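Lipoprotein signal peptidase (Staphylococcus aureus, PDB 6RYO) cleaves signal peptides from bacterial prolipoproteins as a membrane-embedded aspartyl protease, just ahead of the diacylglyceryl-modified cysteine. Local coordinates at residues 96-99 and 100-104. Numbering follows the deposited sequence.
Sequences IIIL and IALVY
Ile96 and Ile100 lie one helical turn apart on helix 87-108, joined first through their backbones. The amide N of Ile100 bonds to Ile96 O at 2.9 Å. Ala101 N reaches Ile97 O and Leu102 N reaches Ile98 O in the same way: the i to i+4 pattern of an alpha-helix. The next bond, from Val103 N to Leu99 O, is weak at 3.4 Å.

Side chains of the later turn pack on the same carbonyls. Because CG1 of Ile100 sits beside its own backbone N (chi1 -58°), that methylene approaches Ile96 O to 3.1 Å. Val103 uses its CG2 branch likewise, 3.4 Å from Leu99 O, while Leu102 lays CB and CG alongside Ile98 O. Ala101, with a single methyl, rests its CB near Ile97 O.

Apolar contact between side chains is looser. Ile96 CG2 meets Ile100 CG1 at 4.3 Å, and Ile98 CG2 faces the CD1 methyl of Leu102 at 4.4 Å.

Leucine, unbranched at CB, suits the buried face, where Leu99 packs on Phe124 and Leu102 on Ile120 of helix 114-137; Ile96 and Val103 touch Phe131 and Phe124 of that helix. Ile97 and Ile100, on the exposed side, carry wholly hydrocarbon side chains that suit a helix probably facing lipid; the branch at CB also limits their rotation. With the carbonyls of Ile96 to Leu99 bonded within the helix, the last of them weakly, and hydrocarbon lying beside them, this segment is chemically suited to the bilayer interior, consistent with its predicted transmembrane placement.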
ATOM      1  N   ILE A  96      -2.251  13.146   0.020  1.00 20.78           N
ATOM      2  CA  ILE A  96      -3.168  13.748  -0.944  1.00 19.76           C
ATOM      3  C   ILE A  96      -2.399  14.345  -2.117  1.00 22.55           C
ATOM      4  O   ILE A  96      -2.783  14.176  -3.280  1.00 27.28           O
ATOM      5  CB  ILE A  96      -4.048  14.800  -0.249  1.00 20.81           C
ATOM      6  CG1 ILE A  96      -5.014  14.123   0.725  1.00 26.85           C
ATOM      7  CG2 ILE A  96      -4.796  15.632  -1.274  1.00 20.75           C
ATOM      8  CD1 ILE A  96      -5.873  15.100   1.471  1.00 33.74           C
ATOM      9  N   ILE A  97      -1.305  15.056  -1.828  1.00 19.62           N
ATOM     10  CA  ILE A  97      -0.477  15.628  -2.889  1.00 19.36           C
ATOM     11  C   ILE A  97       0.010  14.538  -3.834  1.00 19.55           C
ATOM     12  O   ILE A  97       0.041  14.718  -5.058  1.00 20.87           O
ATOM     13  CB  ILE A  97       0.698  16.419  -2.281  1.00 19.06           C
ATOM     14  CG1 ILE A  97       0.196  17.702  -1.619  1.00 21.37           C
ATOM     15  CG2 ILE A  97       1.742  16.748  -3.339  1.00 20.63           C
ATOM     16  CD1 ILE A  97       1.296  18.535  -0.995  1.00 20.71           C
ATOM     17  N   ILE A  98       0.381  13.383  -3.284  1.00 18.19           N
ATOM     18  CA  ILE A  98       0.880  12.290  -4.108  1.00 23.73           C
ATOM     19  C   ILE A  98      -0.266  11.580  -4.823  1.00 28.27           C
ATOM     20  O   ILE A  98      -0.116  11.142  -5.969  1.00 29.35           O
ATOM     21  CB  ILE A  98       1.711  11.326  -3.243  1.00 25.43           C
ATOM     22  CG1 ILE A  98       2.943  12.053  -2.689  1.00 28.44           C
ATOM     23  CG2 ILE A  98       2.122  10.103  -4.040  1.00 26.07           C
ATOM     24  CD1 ILE A  98       3.876  11.174  -1.889  1.00 27.10           C
ATOM     25  N   LEU A  99      -1.426  11.461  -4.168  1.00 29.01           N
ATOM     26  CA  LEU A  99      -2.582  10.858  -4.824  1.00 25.52           C
ATOM     27  C   LEU A  99      -3.000  11.659  -6.051  1.00 24.70           C
ATOM     28  O   LEU A  99      -3.408  11.087  -7.069  1.00 27.32           O
ATOM     29  CB  LEU A  99      -3.748  10.739  -3.840  1.00 24.13           C
ATOM     30  CG  LEU A  99      -3.731   9.583  -2.834  1.00 19.63           C
ATOM     31  CD1 LEU A  99      -4.962   9.633  -1.939  1.00 13.66           C
ATOM     32  CD2 LEU A  99      -3.642   8.244  -3.550  1.00 23.20           C
ATOM     33  N   ILE A 100      -2.901  12.988  -5.975  1.00 25.90           N
ATOM     34  CA  ILE A 100      -3.250  13.826  -7.116  1.00 22.57           C
ATOM     35  C   ILE A 100      -2.196  13.706  -8.210  1.00 24.43           C
ATOM     36  O   ILE A 100      -2.521  13.656  -9.401  1.00 31.82           O
ATOM     37  CB  ILE A 100      -3.440  15.285  -6.662  1.00 20.83           C
ATOM     38  CG1 ILE A 100      -4.523  15.373  -5.584  1.00 33.92           C
ATOM     39  CG2 ILE A 100      -3.784  16.174  -7.841  1.00 17.00           C
ATOM     40  CD1 ILE A 100      -5.834  14.724  -5.974  1.00 42.66           C
ATOM     41  N   ALA A 101      -0.918  13.651  -7.823  1.00 22.62           N
ATOM     42  CA  ALA A 101       0.155  13.546  -8.808  1.00 21.00           C
ATOM     43  C   ALA A 101       0.089  12.225  -9.566  1.00 26.52           C
ATOM     44  O   ALA A 101       0.395  12.177 -10.763  1.00 28.93           O
ATOM     45  CB  ALA A 101       1.512  13.705  -8.121  1.00 16.46           C
ATOM     46  N   LEU A 102      -0.300  11.143  -8.886  1.00 30.19           N
ATOM     47  CA  LEU A 102      -0.426   9.849  -9.552  1.00 29.15           C
ATOM     48  C   LEU A 102      -1.481   9.897 -10.651  1.00 33.21           C
ATOM     49  O   LEU A 102      -1.262   9.392 -11.759  1.00 33.94           O
ATOM     50  CB  LEU A 102      -0.759   8.763  -8.528  1.00 21.86           C
ATOM     51  CG  LEU A 102       0.411   8.211  -7.714  1.00 19.59           C
ATOM     52  CD1 LEU A 102      -0.096   7.343  -6.575  1.00 17.13           C
ATOM     53  CD2 LEU A 102       1.347   7.419  -8.615  1.00 21.32           C
ATOM     54  N   VAL A 103      -2.640  10.488 -10.354  1.00 34.99           N
ATOM     55  CA  VAL A 103      -3.681  10.654 -11.366  1.00 34.31           C
ATOM     56  C   VAL A 103      -3.157  11.483 -12.532  1.00 38.86           C
ATOM     57  O   VAL A 103      -3.383  11.158 -13.704  1.00 42.73           O
ATOM     58  CB  VAL A 103      -4.939  11.286 -10.743  1.00 26.40           C
ATOM     59  CG1 VAL A 103      -5.986  11.569 -11.813  1.00 24.42           C
ATOM     60  CG2 VAL A 103      -5.505  10.377  -9.668  1.00 26.00           C
ATOM     61  N   TYR A 104      -2.444  12.569 -12.223  1.00 39.26           N
ATOM     62  CA  TYR A 104      -1.890  13.415 -13.273  1.00 41.37           C
ATOM     63  C   TYR A 104      -0.789  12.695 -14.044  1.00 44.82           C
ATOM     64  O   TYR A 104      -0.685  12.837 -15.267  1.00 51.70           O
ATOM     65  CB  TYR A 104      -1.367  14.713 -12.665  1.00 40.64           C
ATOM     66  CG  TYR A 104      -0.980  15.744 -13.691  1.00 42.72           C
ATOM     67  CD1 TYR A 104      -1.935  16.571 -14.263  1.00 45.06           C
ATOM     68  CD2 TYR A 104       0.340  15.890 -14.089  1.00 43.09           C
ATOM     69  CE1 TYR A 104      -1.586  17.514 -15.202  1.00 44.82           C
ATOM     70  CE2 TYR A 104       0.698  16.829 -15.026  1.00 43.33           C
ATOM     71  CZ  TYR A 104      -0.268  17.638 -15.578  1.00 45.51           C
ATOM     72  OH  TYR A 104       0.089  18.573 -16.513  1.00 50.76           O
TER